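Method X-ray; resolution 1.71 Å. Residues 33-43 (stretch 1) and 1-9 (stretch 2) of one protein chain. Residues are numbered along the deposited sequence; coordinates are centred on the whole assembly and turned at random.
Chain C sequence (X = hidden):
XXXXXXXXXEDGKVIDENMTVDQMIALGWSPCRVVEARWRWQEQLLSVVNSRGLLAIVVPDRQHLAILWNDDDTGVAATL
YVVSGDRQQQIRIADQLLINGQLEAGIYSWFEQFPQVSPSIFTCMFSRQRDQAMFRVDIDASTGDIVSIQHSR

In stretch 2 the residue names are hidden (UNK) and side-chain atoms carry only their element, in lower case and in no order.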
# COMPACT_ATOMS: atom_id res chain seq x y z
N ARG C 33 -9.38 -10.94 -2.97
CA ARG C 33 -9.83 -9.73 -3.66
C ARG C 33 -11.22 -9.31 -3.20
O ARG C 33 -12.07 -10.14 -2.86
CB ARG C 33 -9.82 -9.91 -5.19
CG ARG C 33 -10.93 -10.78 -5.81
CD ARG C 33 -10.36 -11.85 -6.81
NE ARG C 33 -9.59 -11.29 -7.92
CZ ARG C 33 -9.82 -11.53 -9.22
NH1 ARG C 33 -9.06 -10.96 -10.14
NH2 ARG C 33 -10.79 -12.35 -9.60
N VAL C 34 -11.42 -8.01 -3.18
CA VAL C 34 -12.73 -7.40 -2.95
C VAL C 34 -13.34 -7.11 -4.31
O VAL C 34 -12.71 -6.45 -5.15
CB VAL C 34 -12.58 -6.12 -2.12
CG1 VAL C 34 -13.90 -5.28 -2.11
CG2 VAL C 34 -12.15 -6.49 -0.71
N VAL C 35 -14.55 -7.62 -4.53
CA VAL C 35 -15.21 -7.44 -5.81
C VAL C 35 -16.36 -6.45 -5.75
O VAL C 35 -16.89 -6.09 -6.80
CB VAL C 35 -15.71 -8.78 -6.38
CG1 VAL C 35 -14.50 -9.72 -6.65
CG2 VAL C 35 -16.71 -9.46 -5.42
N GLU C 36 -16.77 -6.01 -4.56
CA GLU C 36 -17.86 -5.05 -4.48
C GLU C 36 -17.67 -4.14 -3.27
O GLU C 36 -17.26 -4.61 -2.20
CB GLU C 36 -19.23 -5.74 -4.38
CG GLU C 36 -20.35 -4.72 -4.08
CD GLU C 36 -21.72 -5.28 -4.20
OE1 GLU C 36 -21.84 -6.43 -4.65
OE2 GLU C 36 -22.68 -4.57 -3.82
N ALA C 37 -17.94 -2.85 -3.46
CA ALA C 37 -18.09 -1.89 -2.37
C ALA C 37 -19.52 -1.38 -2.42
O ALA C 37 -20.01 -1.02 -3.49
CB ALA C 37 -17.10 -0.74 -2.49
N ARG C 38 -20.20 -1.40 -1.27
CA ARG C 38 -21.60 -1.03 -1.20
C ARG C 38 -21.78 -0.07 -0.04
O ARG C 38 -21.08 -0.17 0.97
CB ARG C 38 -22.44 -2.32 -1.02
CG ARG C 38 -23.87 -2.19 -0.62
CD ARG C 38 -24.46 -3.62 -0.47
NE ARG C 38 -23.97 -4.34 0.71
CZ ARG C 38 -23.88 -5.66 0.81
NH1 ARG C 38 -24.22 -6.45 -0.22
NH2 ARG C 38 -23.44 -6.22 1.93
N TRP C 39 -22.71 0.88 -0.19
CA TRP C 39 -22.95 1.84 0.90
C TRP C 39 -24.33 2.44 0.76
O TRP C 39 -24.99 2.32 -0.27
CB TRP C 39 -21.89 2.96 0.91
CG TRP C 39 -21.92 3.87 -0.33
CD1 TRP C 39 -22.53 5.09 -0.45
CD2 TRP C 39 -21.30 3.61 -1.61
NE1 TRP C 39 -22.34 5.60 -1.71
CE2 TRP C 39 -21.59 4.71 -2.45
CE3 TRP C 39 -20.55 2.53 -2.12
CZ2 TRP C 39 -21.15 4.78 -3.77
CZ3 TRP C 39 -20.11 2.61 -3.44
CH2 TRP C 39 -20.42 3.72 -4.25
N ARG C 40 -24.78 3.11 1.84
CA ARG C 40 -26.04 3.84 1.82
C ARG C 40 -25.79 5.34 1.65
O ARG C 40 -24.89 5.90 2.28
CB ARG C 40 -26.85 3.60 3.10
CG ARG C 40 -28.18 4.31 3.04
CD ARG C 40 -29.08 3.98 4.24
NE ARG C 40 -28.51 4.40 5.51
CZ ARG C 40 -28.61 5.63 6.03
NH1 ARG C 40 -29.26 6.60 5.39
NH2 ARG C 40 -28.05 5.88 7.20
N TRP C 41 -26.59 5.96 0.79
CA TRP C 41 -26.69 7.41 0.67
C TRP C 41 -28.17 7.74 0.72
O TRP C 41 -28.93 7.30 -0.15
CB TRP C 41 -26.07 7.92 -0.64
CG TRP C 41 -26.10 9.41 -0.79
CD1 TRP C 41 -27.07 10.18 -1.37
CD2 TRP C 41 -25.07 10.30 -0.37
NE1 TRP C 41 -26.71 11.52 -1.31
CE2 TRP C 41 -25.48 11.61 -0.70
CE3 TRP C 41 -23.83 10.12 0.27
CZ2 TRP C 41 -24.70 12.74 -0.43
CZ3 TRP C 41 -23.05 11.23 0.54
CH2 TRP C 41 -23.49 12.53 0.19
N GLN C 42 -28.57 8.48 1.76
CA GLN C 42 -29.99 8.77 1.96
C GLN C 42 -30.80 7.47 1.94
O GLN C 42 -30.55 6.59 2.76
CB GLN C 42 -30.48 9.77 0.93
CG GLN C 42 -29.82 11.14 1.11
CD GLN C 42 -30.33 12.15 0.13
OE1 GLN C 42 -30.19 11.99 -1.08
NE2 GLN C 42 -30.92 13.22 0.64
N GLU C 43 -31.74 7.32 1.00
CA GLU C 43 -32.61 6.15 1.02
C GLU C 43 -32.25 5.11 -0.03
O GLU C 43 -33.09 4.28 -0.39
CB GLU C 43 -34.07 6.58 0.84
CG GLU C 43 -34.55 7.43 2.00
CD GLU C 43 -34.73 6.62 3.28
OE1 GLU C 43 -35.52 5.65 3.24
OE2 GLU C 43 -34.06 6.91 4.30
N UNK C 1 -24.88 11.78 3.44
CA UNK C 1 -23.61 11.22 3.90
C UNK C 1 -23.54 9.72 3.62
O UNK C 1 -24.56 9.07 3.43
c UNK C 1 -24.34 10.60 6.25
c UNK C 1 -23.88 9.75 9.06
se UNK C 1 -24.29 11.35 8.06
c UNK C 1 -23.43 11.46 5.40
N UNK C 2 -22.32 9.18 3.59
CA UNK C 2 -22.07 7.77 3.31
C UNK C 2 -22.18 6.97 4.60
O UNK C 2 -21.51 7.27 5.59
c UNK C 2 -20.34 6.07 2.61
c UNK C 2 -20.68 7.59 2.69
c UNK C 2 -19.19 8.41 0.75
c UNK C 2 -20.64 8.28 1.33
N UNK C 3 -23.04 5.94 4.59
CA UNK C 3 -23.26 5.09 5.74
C UNK C 3 -23.17 3.63 5.32
O UNK C 3 -23.32 3.30 4.14
o UNK C 3 -24.84 6.70 6.70
c UNK C 3 -24.65 5.33 6.37
N UNK C 4 -22.99 2.74 6.30
CA UNK C 4 -23.08 1.29 6.08
C UNK C 4 -22.19 0.83 4.92
O UNK C 4 -22.60 0.08 4.03
o UNK C 4 -25.07 1.10 8.12
c UNK C 4 -25.44 1.31 6.95
o UNK C 4 -26.50 1.90 6.66
c UNK C 4 -24.53 0.88 5.83
N UNK C 5 -20.95 1.29 4.94
CA UNK C 5 -19.98 0.99 3.87
C UNK C 5 -19.40 -0.40 4.08
O UNK C 5 -18.76 -0.68 5.10
c UNK C 5 -18.88 2.04 3.90
c UNK C 5 -16.65 1.44 0.88
c UNK C 5 -17.69 1.69 3.05
c UNK C 5 -15.34 1.12 2.87
c UNK C 5 -17.78 1.74 1.68
c UNK C 5 -16.47 1.41 3.65
c UNK C 5 -15.44 1.15 1.49
N UNK C 6 -19.63 -1.28 3.11
CA UNK C 6 -19.25 -2.68 3.22
C UNK C 6 -18.49 -3.08 1.97
O UNK C 6 -18.82 -2.66 0.86
c UNK C 6 -22.25 -4.31 5.16
o UNK C 6 -22.99 -4.74 4.25
c UNK C 6 -21.04 -3.42 4.81
o UNK C 6 -22.45 -4.53 6.36
c UNK C 6 -20.49 -3.60 3.42
N UNK C 7 -17.44 -3.88 2.16
CA UNK C 7 -16.66 -4.41 1.06
C UNK C 7 -16.85 -5.91 1.03
O UNK C 7 -16.72 -6.57 2.06
c UNK C 7 -14.90 -2.60 0.88
n UNK C 7 -13.14 -1.92 5.19
n UNK C 7 -11.64 -2.48 3.55
c UNK C 7 -13.62 -2.17 1.55
c UNK C 7 -12.86 -2.14 3.90
n UNK C 7 -13.81 -2.00 2.98
c UNK C 7 -15.19 -4.05 1.23
N UNK C 8 -17.18 -6.46 -0.13
CA UNK C 8 -17.56 -7.86 -0.23
C UNK C 8 -16.44 -8.58 -0.98
O UNK C 8 -16.12 -8.22 -2.12
c UNK C 8 -18.92 -8.06 -0.91
c UNK C 8 -20.34 -5.98 -0.58
c UNK C 8 -19.27 -9.54 -0.94
c UNK C 8 -20.05 -7.38 -0.10
N UNK C 9 -15.81 -9.53 -0.32
CA UNK C 9 -14.74 -10.31 -0.94
C UNK C 9 -15.29 -11.28 -1.99
O UNK C 9 -16.47 -11.63 -1.99
c UNK C 9 -12.92 -10.89 2.43
c UNK C 9 -11.34 -12.78 2.69
c UNK C 9 -13.19 -10.20 1.08
n UNK C 9 -10.37 -11.96 3.09
c UNK C 9 -13.98 -11.09 0.12
n UNK C 9 -12.54 -12.30 2.35
n UNK C 9 -11.08 -14.09 2.62
O HOH W 1 -27.42 10.28 4.04
O HOH W 2 -24.29 -1.95 3.10
O HOH W 3 -27.34 3.52 8.52

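Position 1 carries four side-chain atoms in an unbranched chain, two carbons, a selenium and a terminal carbon, which identifies selenomethionine, M1. Its CA-to-CB bond points away from the first stretch, so the backbone makes the contact: C lies 3.4 Å from CE3 of W41, and N sits over one face of that indole. A water accepts hydrogen bonds from N of M1 (3.0 Å) and N of Q42 (3.1 Å).

Position 2 has four carbons, forked at the first, with one arm two carbons long. This is isoleucine, I2, because valine would lack the longer arm and leucine would fork one atom later. Its CG2 meets CB of W39 at 3.9 Å and its CG1 meets CE3 of W41 at 3.8 Å, so it packs against both tryptophans.

At position 3 a single carbon bears one oxygen: serine, S3. The backbone does the binding here, N of S3 to O of R40 (3.0 Å) and N of R40 to O of S3 (2.7 Å). The hydroxyl OG is 3.4 Å from NH2 of R40, but the angle is too poor for a hydrogen bond.

Position 4 has two carbons, the second carrying two oxygens, and is aspartate, D4. The chain turns a corner here. OD2 forms a salt bridge with NE of R40, whose hydrogen bond is weak at 3.4 Å, and a water links OD2 (2.6 Å) to NH2 of R40 (2.8 Å).

Position 5 shows one carbon followed by a six-carbon ring with no further atom, hence phenylalanine, F5. CB of W39 approaches the ring edge, and CE1 of F5 lies 4.0 Å from CB of A37.

Position 6 has three carbons, the third bearing two oxygens, one carbon more than aspartate: glutamate, E6. Its OE1 accepts a hydrogen bond from NH2 of R38 at 2.8 Å within a salt bridge.

Position 7 runs through three carbons and a nitrogen to a carbon with two more nitrogens, the guanidinium of arginine, R7. CB of R7 touches CG1 of V34 at 3.8 Å, while the end of the side chain leads away.

Position 8 repeats the forked four-carbon pattern, with one two-carbon arm, and is isoleucine, I8. Its CD1 lies 3.7 Å from CG of E36 and covers one face of the R38 guanidinium, 3.8 Å from CZ of R38.

Position 9 again ends in a guanidinium after three carbons and a nitrogen: arginine, R9. Its CG is 4.2 Å from CG2 of V34, and its guanidinium is bound outside this contact.

The contact is an antiparallel pairing interrupted by two bulges. Reciprocal hydrogen bonds join R38 and E6, N to O at 2.8 Å in both directions, while N of I8 binds O of E36 (2.8 Å) and O of I8 receives N of V35 (2.9 Å). E36, R38 and R40 share one face with I8, E6 and S3, where charge pairing and apolar cover combine; A37 and R7 point to the other.

Stretch 2 (1-9) MISDFERIR
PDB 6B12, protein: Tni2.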